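Local coordinates for type IV pilus biogenesis factor PilY1 (Pseudomonas aeruginosa, PDB 3HX6), which primes assembly of type IV pili, supports twitching motility and host-cell adhesion, and apparently regulates pilus retraction through calcium binding and release, at residues Phe405-Pro419 and Thr487-Gln501. The protein carries 3 engineered substitutions. Numbering follows the deposited sequence.
Sequences FASTARTIRIASQNP and TGGRTSFTVFDLARQ
R410 reaches from strand 408-415 to the backbone of L498, fastening the long loop 487-501 across one face of a beta hairpin in this C-terminal, beta-propeller part of PilY1. The hairpin pairs strands 392-405 and 408-415 through a type II' turn from F405 to T408. The loop meets it at both ends: near the turn, and at and just past the far end of strand 408-415.

The R410 side chain leaves CB extended as far as NE, with CD lying 3.8 Å from L498 CD2. NE then donates to L498 O at 2.8 Å, nearly straight (166°), on a lone pair in the carbonyl plane and within the guanidinium's own plane. NH2 adds a weak bond to the same oxygen, a salt bridge to E547 and a weak bond to a water that also binds D497 O. Over one guanidinium face sits T408 CG2. The other branch of L498, CD1, lies over the centre of the F405 ring, 4.0 Å from the centroid. At the turn, the methyls of A406 and A499 are pressed together, CB to CB 3.4 Å. A second water joins S407 N, T408 OG1 and A499 O. R500 crosses T408 at about a right angle, and its NE makes a long, weak ion pair with E79 of the second subunit.

At the other end R490 N donates to S416 O at 2.8 Å. The R490 side chain leaves with CG anti to its own N (chi1 175°), then bends at chi2 and chi3, which folds the guanidinium back onto the hairpin strand's end. Q417 CB covers the centre of one guanidinium face, while NE and NH2 both grip A415 O side-on, each at 3.2 Å, with the oxygen tilted 20° out of the guanidinium plane.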
ATOM      1  N   PHE A 405     -15.765  19.615  -6.927  1.00 24.43           N
ATOM      2  CA  PHE A 405     -15.013  18.646  -7.709  1.00 23.58           C
ATOM      3  C   PHE A 405     -15.816  17.366  -7.616  1.00 24.63           C
ATOM      4  O   PHE A 405     -15.882  16.731  -6.560  1.00 25.53           O
ATOM      5  CB  PHE A 405     -13.615  18.520  -7.105  1.00 19.77           C
ATOM      6  CG  PHE A 405     -12.905  19.841  -7.007  1.00 19.96           C
ATOM      7  CD1 PHE A 405     -12.192  20.343  -8.092  1.00 17.89           C
ATOM      8  CD2 PHE A 405     -13.039  20.635  -5.870  1.00 19.35           C
ATOM      9  CE1 PHE A 405     -11.629  21.614  -8.049  1.00 16.59           C
ATOM     10  CE2 PHE A 405     -12.480  21.910  -5.818  1.00 16.55           C
ATOM     11  CZ  PHE A 405     -11.774  22.401  -6.908  1.00 18.64           C
ATOM     12  N   ALA A 406     -16.436  17.004  -8.735  1.00 26.90           N
ATOM     13  CA  ALA A 406     -17.331  15.858  -8.794  1.00 28.44           C
ATOM     14  C   ALA A 406     -18.515  16.375  -7.976  1.00 28.87           C
ATOM     15  O   ALA A 406     -19.238  17.267  -8.422  1.00 30.11           O
ATOM     16  CB  ALA A 406     -16.707  14.635  -8.139  1.00 28.31           C
ATOM     17  N   SER A 407     -18.692  15.851  -6.769  1.00 30.83           N
ATOM     18  CA  SER A 407     -19.783  16.298  -5.907  1.00 33.16           C
ATOM     19  C   SER A 407     -19.235  16.991  -4.660  1.00 32.05           C
ATOM     20  O   SER A 407     -19.969  17.661  -3.934  1.00 33.46           O
ATOM     21  CB  SER A 407     -20.636  15.104  -5.480  1.00 34.74           C
ATOM     22  OG  SER A 407     -21.095  14.380  -6.604  1.00 39.63           O
ATOM     23  N   THR A 408     -17.936  16.834  -4.427  1.00 30.86           N
ATOM     24  CA  THR A 408     -17.290  17.407  -3.253  1.00 28.57           C
ATOM     25  C   THR A 408     -16.956  18.889  -3.378  1.00 26.93           C
ATOM     26  O   THR A 408     -16.286  19.309  -4.319  1.00 28.03           O
ATOM     27  CB  THR A 408     -15.994  16.649  -2.930  1.00 28.59           C
ATOM     28  OG1 THR A 408     -16.247  15.238  -2.956  1.00 29.43           O
ATOM     29  CG2 THR A 408     -15.482  17.040  -1.551  1.00 27.53           C
ATOM     30  N   ALA A 409     -17.423  19.677  -2.417  1.00 25.95           N
ATOM     31  CA  ALA A 409     -17.156  21.110  -2.407  1.00 25.78           C
ATOM     32  C   ALA A 409     -15.912  21.364  -1.558  1.00 25.23           C
ATOM     33  O   ALA A 409     -15.731  20.734  -0.520  1.00 25.86           O
ATOM     34  CB  ALA A 409     -18.349  21.863  -1.831  1.00 24.47           C
ATOM     35  N   ARG A 410     -15.055  22.276  -2.008  1.00 23.50           N
ATOM     36  CA  ARG A 410     -13.829  22.614  -1.283  1.00 23.96           C
ATOM     37  C   ARG A 410     -13.435  24.055  -1.571  1.00 23.71           C
ATOM     38  O   ARG A 410     -13.860  24.635  -2.571  1.00 24.32           O
ATOM     39  CB  ARG A 410     -12.660  21.726  -1.727  1.00 21.18           C
ATOM     40  CG  ARG A 410     -12.817  20.236  -1.498  1.00 23.73           C
ATOM     41  CD  ARG A 410     -11.579  19.498  -1.979  1.00 25.65           C
ATOM     42  NE  ARG A 410     -11.747  18.049  -1.947  1.00 28.14           N
ATOM     43  CZ  ARG A 410     -11.679  17.307  -0.846  1.00 30.03           C
ATOM     44  NH1 ARG A 410     -11.434  17.876   0.328  1.00 29.37           N
ATOM     45  NH2 ARG A 410     -11.872  15.997  -0.921  1.00 28.37           N
ATOM     46  N   THR A 411     -12.630  24.636  -0.688  1.00 22.74           N
ATOM     47  CA  THR A 411     -12.130  25.982  -0.915  1.00 24.21           C
ATOM     48  C   THR A 411     -10.692  25.701  -1.346  1.00 21.89           C
ATOM     49  O   THR A 411      -9.939  25.026  -0.640  1.00 20.23           O
ATOM     50  CB  THR A 411     -12.155  26.857   0.361  1.00 25.91           C
ATOM     51  OG1 THR A 411     -11.227  26.342   1.318  1.00 34.35           O
ATOM     52  CG2 THR A 411     -13.545  26.863   0.969  1.00 25.13           C
ATOM     53  N   ILE A 412     -10.323  26.199  -2.516  1.00 19.32           N
ATOM     54  CA  ILE A 412      -9.000  25.950  -3.051  1.00 17.90           C
ATOM     55  C   ILE A 412      -8.234  27.216  -3.369  1.00 19.16           C
ATOM     56  O   ILE A 412      -8.767  28.328  -3.320  1.00 18.70           O
ATOM     57  CB  ILE A 412      -9.098  25.089  -4.331  1.00 15.68           C
ATOM     58  CG1 ILE A 412      -9.969  25.781  -5.383  1.00 16.25           C
ATOM     59  CG2 ILE A 412      -9.745  23.748  -4.005  1.00 14.15           C
ATOM     60  CD1 ILE A 412      -9.312  26.927  -6.111  1.00 18.92           C
ATOM     61  N   ARG A 413      -6.963  27.032  -3.689  1.00 17.58           N
ATOM     62  CA  ARG A 413      -6.113  28.137  -4.066  1.00 15.82           C
ATOM     63  C   ARG A 413      -5.337  27.714  -5.297  1.00 15.63           C
ATOM     64  O   ARG A 413      -5.014  26.536  -5.465  1.00 13.86           O
ATOM     65  CB  ARG A 413      -5.162  28.504  -2.928  1.00 15.86           C
ATOM     66  CG  ARG A 413      -5.831  29.303  -1.828  1.00 16.92           C
ATOM     67  CD  ARG A 413      -4.874  29.665  -0.699  1.00 15.61           C
ATOM     68  NE  ARG A 413      -5.555  30.446   0.331  1.00 16.77           N
ATOM     69  CZ  ARG A 413      -5.009  30.785   1.492  1.00 19.33           C
ATOM     70  NH1 ARG A 413      -3.769  30.407   1.776  1.00 17.88           N
ATOM     71  NH2 ARG A 413      -5.699  31.507   2.365  1.00 18.60           N
ATOM     72  N   ILE A 414      -5.082  28.673  -6.177  1.00 15.36           N
ATOM     73  CA  ILE A 414      -4.325  28.411  -7.391  1.00 15.74           C
ATOM     74  C   ILE A 414      -3.050  29.227  -7.320  1.00 15.68           C
ATOM     75  O   ILE A 414      -3.069  30.399  -6.946  1.00 14.86           O
ATOM     76  CB  ILE A 414      -5.117  28.808  -8.666  1.00 17.98           C
ATOM     77  CG1 ILE A 414      -6.289  27.842  -8.866  1.00 18.03           C
ATOM     78  CG2 ILE A 414      -4.209  28.783  -9.891  1.00 14.11           C
ATOM     79  CD1 ILE A 414      -7.614  28.450  -8.489  1.00 25.68           C
ATOM     80  N   ALA A 415      -1.941  28.590  -7.666  1.00 15.97           N
ATOM     81  CA  ALA A 415      -0.647  29.246  -7.637  1.00 16.48           C
ATOM     82  C   ALA A 415      -0.203  29.559  -9.054  1.00 15.74           C
ATOM     83  O   ALA A 415      -0.679  28.948 -10.010  1.00 15.60           O
ATOM     84  CB  ALA A 415       0.379  28.336  -6.961  1.00 16.11           C
ATOM     85  N   SER A 416       0.713  30.512  -9.175  1.00 17.01           N
ATOM     86  CA  SER A 416       1.272  30.898 -10.464  1.00 16.52           C
ATOM     87  C   SER A 416       2.140  29.741 -10.941  1.00 17.86           C
ATOM     88  O   SER A 416       2.379  28.783 -10.192  1.00 16.85           O
ATOM     89  CB  SER A 416       2.135  32.153 -10.310  1.00 17.26           C
ATOM     90  OG  SER A 416       3.152  31.956  -9.336  1.00 15.50           O
ATOM     91  N   GLN A 417       2.619  29.832 -12.177  1.00 15.72           N
ATOM     92  CA  GLN A 417       3.452  28.782 -12.746  1.00 18.08           C
ATOM     93  C   GLN A 417       4.597  29.397 -13.548  1.00 19.09           C
ATOM     94  O   GLN A 417       4.792  29.091 -14.720  1.00 19.03           O
ATOM     95  CB  GLN A 417       2.598  27.883 -13.644  1.00 19.34           C
ATOM     96  CG  GLN A 417       3.303  26.648 -14.178  1.00 22.08           C
ATOM     97  CD  GLN A 417       2.352  25.746 -14.944  1.00 23.45           C
ATOM     98  OE1 GLN A 417       2.041  24.635 -14.514  1.00 28.88           O
ATOM     99  NE2 GLN A 417       1.880  26.225 -16.078  1.00 21.09           N
ATOM    100  N   ASN A 418       5.352  30.269 -12.895  1.00 18.58           N
ATOM    101  CA  ASN A 418       6.468  30.946 -13.534  1.00 18.38           C
ATOM    102  C   ASN A 418       7.659  30.010 -13.621  1.00 19.10           C
ATOM    103  O   ASN A 418       7.981  29.305 -12.665  1.00 20.05           O
ATOM    104  CB  ASN A 418       6.837  32.185 -12.730  1.00 18.32           C
ATOM    105  CG  ASN A 418       5.645  33.076 -12.476  1.00 20.58           C
ATOM    106  OD1 ASN A 418       5.493  33.636 -11.389  1.00 22.20           O
ATOM    107  ND2 ASN A 418       4.789  33.216 -13.482  1.00 19.42           N
ATOM    108  N   PRO A 419       8.321  29.974 -14.779  1.00 19.31           N
ATOM    109  CA  PRO A 419       9.477  29.091 -14.907  1.00 20.74           C
ATOM    110  C   PRO A 419      10.693  29.671 -14.197  1.00 19.61           C
ATOM    111  O   PRO A 419      10.746  30.865 -13.908  1.00 20.26           O
ATOM    112  CB  PRO A 419       9.669  28.998 -16.418  1.00 22.87           C
ATOM    113  CG  PRO A 419       9.240  30.360 -16.888  1.00 23.32           C
ATOM    114  CD  PRO A 419       7.995  30.624 -16.063  1.00 21.23           C
ATOM    115  N   THR A 487      10.006  24.657  -9.120  1.00 16.20           N
ATOM    116  CA  THR A 487       9.668  26.041  -9.393  1.00 18.06           C
ATOM    117  C   THR A 487       8.918  26.752  -8.269  1.00 17.60           C
ATOM    118  O   THR A 487       8.842  27.981  -8.251  1.00 18.14           O
ATOM    119  CB  THR A 487       8.813  26.119 -10.676  1.00 21.67           C
ATOM    120  OG1 THR A 487       8.742  27.476 -11.125  1.00 31.95           O
ATOM    121  CG2 THR A 487       7.412  25.622 -10.400  1.00 12.78           C
ATOM    122  N   GLY A 488       8.368  25.981  -7.338  1.00 17.54           N
ATOM    123  CA  GLY A 488       7.602  26.562  -6.246  1.00 16.94           C
ATOM    124  C   GLY A 488       6.197  26.934  -6.698  1.00 16.51           C
ATOM    125  O   GLY A 488       5.389  27.430  -5.916  1.00 14.00           O
ATOM    126  N   GLY A 489       5.901  26.686  -7.969  1.00 15.39           N
ATOM    127  CA  GLY A 489       4.590  27.028  -8.492  1.00 15.19           C
ATOM    128  C   GLY A 489       3.682  25.846  -8.768  1.00 15.45           C
ATOM    129  O   GLY A 489       3.911  24.731  -8.292  1.00 14.55           O
ATOM    130  N   ARG A 490       2.646  26.103  -9.554  1.00 12.56           N
ATOM    131  CA  ARG A 490       1.663  25.096  -9.920  1.00 15.63           C
ATOM    132  C   ARG A 490       2.280  23.992 -10.767  1.00 15.33           C
ATOM    133  O   ARG A 490       3.026  24.267 -11.706  1.00 16.22           O
ATOM    134  CB  ARG A 490       0.535  25.771 -10.705  1.00 18.72           C
ATOM    135  CG  ARG A 490      -0.524  24.854 -11.271  1.00 25.14           C
ATOM    136  CD  ARG A 490      -1.042  25.447 -12.578  1.00 25.74           C
ATOM    137  NE  ARG A 490      -1.235  26.878 -12.432  1.00 29.32           N
ATOM    138  CZ  ARG A 490      -1.184  27.758 -13.422  1.00 25.74           C
ATOM    139  NH1 ARG A 490      -0.951  27.364 -14.663  1.00 26.68           N
ATOM    140  NH2 ARG A 490      -1.342  29.043 -13.154  1.00 27.56           N
ATOM    141  N   THR A 491       1.964  22.746 -10.434  1.00 14.05           N
ATOM    142  CA  THR A 491       2.456  21.600 -11.192  1.00 16.20           C
ATOM    143  C   THR A 491       1.762  21.612 -12.553  1.00 19.09           C
ATOM    144  O   THR A 491       0.720  22.252 -12.711  1.00 20.65           O
ATOM    145  CB  THR A 491       2.104  20.287 -10.480  1.00 15.59           C
ATOM    146  OG1 THR A 491       0.732  20.342 -10.069  1.00 15.93           O
ATOM    147  CG2 THR A 491       2.991  20.076  -9.244  1.00 14.99           C
ATOM    148  N   SER A 492       2.333  20.913 -13.534  1.00 20.26           N
ATOM    149  CA  SER A 492       1.735  20.858 -14.859  1.00 21.30           C
ATOM    150  C   SER A 492       0.776  19.671 -14.930  1.00 22.80           C
ATOM    151  O   SER A 492       0.173  19.398 -15.964  1.00 25.54           O
ATOM    152  CB  SER A 492       2.818  20.729 -15.937  1.00 21.96           C
ATOM    153  OG  SER A 492       3.577  19.545 -15.767  1.00 27.30           O
ATOM    154  N   PHE A 493       0.638  18.970 -13.813  1.00 22.70           N
ATOM    155  CA  PHE A 493      -0.252  17.823 -13.730  1.00 19.84           C
ATOM    156  C   PHE A 493      -1.069  18.002 -12.458  1.00 20.59           C
ATOM    157  O   PHE A 493      -0.645  18.712 -11.544  1.00 19.40           O
ATOM    158  CB  PHE A 493       0.576  16.537 -13.676  1.00 19.45           C
ATOM    159  CG  PHE A 493       1.619  16.535 -12.593  1.00 20.64           C
ATOM    160  CD1 PHE A 493       1.298  16.135 -11.301  1.00 19.21           C
ATOM    161  CD2 PHE A 493       2.917  16.955 -12.862  1.00 19.50           C
ATOM    162  CE1 PHE A 493       2.254  16.151 -10.291  1.00 21.20           C
ATOM    163  CE2 PHE A 493       3.882  16.977 -11.863  1.00 20.18           C
ATOM    164  CZ  PHE A 493       3.553  16.576 -10.576  1.00 21.31           C
ATOM    165  N   THR A 494      -2.244  17.388 -12.393  1.00 20.13           N
ATOM    166  CA  THR A 494      -3.058  17.534 -11.197  1.00 20.13           C
ATOM    167  C   THR A 494      -2.459  16.658 -10.101  1.00 19.83           C
ATOM    168  O   THR A 494      -2.092  15.503 -10.332  1.00 18.32           O
ATOM    169  CB  THR A 494      -4.560  17.205 -11.479  1.00 22.73           C
ATOM    170  OG1 THR A 494      -5.008  16.129 -10.647  1.00 24.31           O
ATOM    171  CG2 THR A 494      -4.759  16.866 -12.931  1.00 16.97           C
ATOM    172  N   VAL A 495      -2.329  17.234  -8.910  1.00 18.06           N
ATOM    173  CA  VAL A 495      -1.723  16.537  -7.786  1.00 18.25           C
ATOM    174  C   VAL A 495      -2.706  15.831  -6.869  1.00 18.24           C
ATOM    175  O   VAL A 495      -2.508  14.669  -6.520  1.00 19.29           O
ATOM    176  CB  VAL A 495      -0.853  17.525  -6.939  1.00 20.35           C
ATOM    177  CG1 VAL A 495      -1.649  18.782  -6.633  1.00 22.99           C
ATOM    178  CG2 VAL A 495      -0.402  16.866  -5.633  1.00 20.57           C
ATOM    179  N   PHE A 496      -3.769  16.529  -6.492  1.00 17.65           N
ATOM    180  CA  PHE A 496      -4.749  15.974  -5.573  1.00 18.81           C
ATOM    181  C   PHE A 496      -6.025  15.438  -6.197  1.00 18.50           C
ATOM    182  O   PHE A 496      -6.551  16.000  -7.154  1.00 18.09           O
ATOM    183  CB  PHE A 496      -5.166  17.035  -4.546  1.00 16.60           C
ATOM    184  CG  PHE A 496      -4.027  17.621  -3.768  1.00 17.28           C
ATOM    185  CD1 PHE A 496      -3.377  16.877  -2.795  1.00 17.03           C
ATOM    186  CD2 PHE A 496      -3.615  18.929  -4.001  1.00 17.60           C
ATOM    187  CE1 PHE A 496      -2.333  17.424  -2.058  1.00 19.13           C
ATOM    188  CE2 PHE A 496      -2.569  19.490  -3.271  1.00 19.23           C
ATOM    189  CZ  PHE A 496      -1.927  18.731  -2.295  1.00 19.47           C
ATOM    190  N   ASP A 497      -6.517  14.337  -5.648  1.00 20.69           N
ATOM    191  CA  ASP A 497      -7.794  13.816  -6.099  1.00 22.93           C
ATOM    192  C   ASP A 497      -8.763  14.531  -5.170  1.00 20.71           C
ATOM    193  O   ASP A 497      -9.067  14.046  -4.085  1.00 23.69           O
ATOM    194  CB  ASP A 497      -7.917  12.306  -5.896  1.00 23.37           C
ATOM    195  CG  ASP A 497      -9.354  11.827  -6.037  1.00 27.05           C
ATOM    196  OD1 ASP A 497     -10.080  12.387  -6.891  1.00 29.63           O
ATOM    197  OD2 ASP A 497      -9.762  10.900  -5.305  1.00 27.72           O
ATOM    198  N   LEU A 498      -9.225  15.702  -5.587  1.00 20.23           N
ATOM    199  CA  LEU A 498     -10.147  16.490  -4.779  1.00 18.93           C
ATOM    200  C   LEU A 498     -11.588  16.036  -4.938  1.00 19.49           C
ATOM    201  O   LEU A 498     -12.456  16.415  -4.154  1.00 20.06           O
ATOM    202  CB  LEU A 498     -10.046  17.963  -5.177  1.00 16.61           C
ATOM    203  CG  LEU A 498      -8.665  18.604  -5.044  1.00 16.02           C
ATOM    204  CD1 LEU A 498      -8.700  20.013  -5.618  1.00 15.68           C
ATOM    205  CD2 LEU A 498      -8.259  18.630  -3.573  1.00 13.73           C
ATOM    206  N   ALA A 499     -11.832  15.221  -5.958  1.00 22.43           N
ATOM    207  CA  ALA A 499     -13.173  14.744  -6.263  1.00 23.49           C
ATOM    208  C   ALA A 499     -13.560  13.416  -5.622  1.00 25.69           C
ATOM    209  O   ALA A 499     -14.599  12.851  -5.958  1.00 26.72           O
ATOM    210  CB  ALA A 499     -13.332  14.651  -7.770  1.00 22.68           C
ATOM    211  N   ARG A 500     -12.742  12.922  -4.698  1.00 26.92           N
ATOM    212  CA  ARG A 500     -13.021  11.648  -4.042  1.00 28.28           C
ATOM    213  C   ARG A 500     -13.255  10.544  -5.076  1.00 28.50           C
ATOM    214  O   ARG A 500     -14.167   9.729  -4.929  1.00 31.45           O
ATOM    215  CB  ARG A 500     -14.259  11.762  -3.142  1.00 29.59           C
ATOM    216  CG  ARG A 500     -14.079  12.653  -1.928  1.00 31.39           C
ATOM    217  CD  ARG A 500     -15.309  12.619  -1.043  1.00 33.65           C
ATOM    218  NE  ARG A 500     -15.144  13.462   0.134  1.00 37.31           N
ATOM    219  CZ  ARG A 500     -16.087  13.675   1.045  1.00 39.17           C
ATOM    220  NH1 ARG A 500     -17.280  13.104   0.923  1.00 41.60           N
ATOM    221  NH2 ARG A 500     -15.836  14.464   2.081  1.00 39.78           N
ATOM    222  N   GLN A 501     -12.429  10.520  -6.115  1.00 27.30           N
ATOM    223  CA  GLN A 501     -12.550   9.523  -7.173  1.00 25.89           C
ATOM    224  C   GLN A 501     -11.766   8.244  -6.895  1.00 26.30           C
ATOM    225  O   GLN A 501     -12.082   7.185  -7.438  1.00 22.99           O
ATOM    226  CB  GLN A 501     -12.071  10.110  -8.503  1.00 26.17           C
ATOM    227  CG  GLN A 501     -12.943  11.221  -9.036  1.00 26.34           C
ATOM    228  CD  GLN A 501     -14.363  10.763  -9.262  1.00 29.09           C
ATOM    229  OE1 GLN A 501     -14.621   9.908 -10.107  1.00 30.27           O
ATOM    230  NE2 GLN A 501     -15.296  11.320  -8.497  1.00 31.04           N
TER
HETATM  231  O   HOH W   1     -16.976  13.888  -5.221  1.00 32.79           O
HETATM  232  O   HOH W   2     -11.194  13.989  -2.558  1.00 40.50           O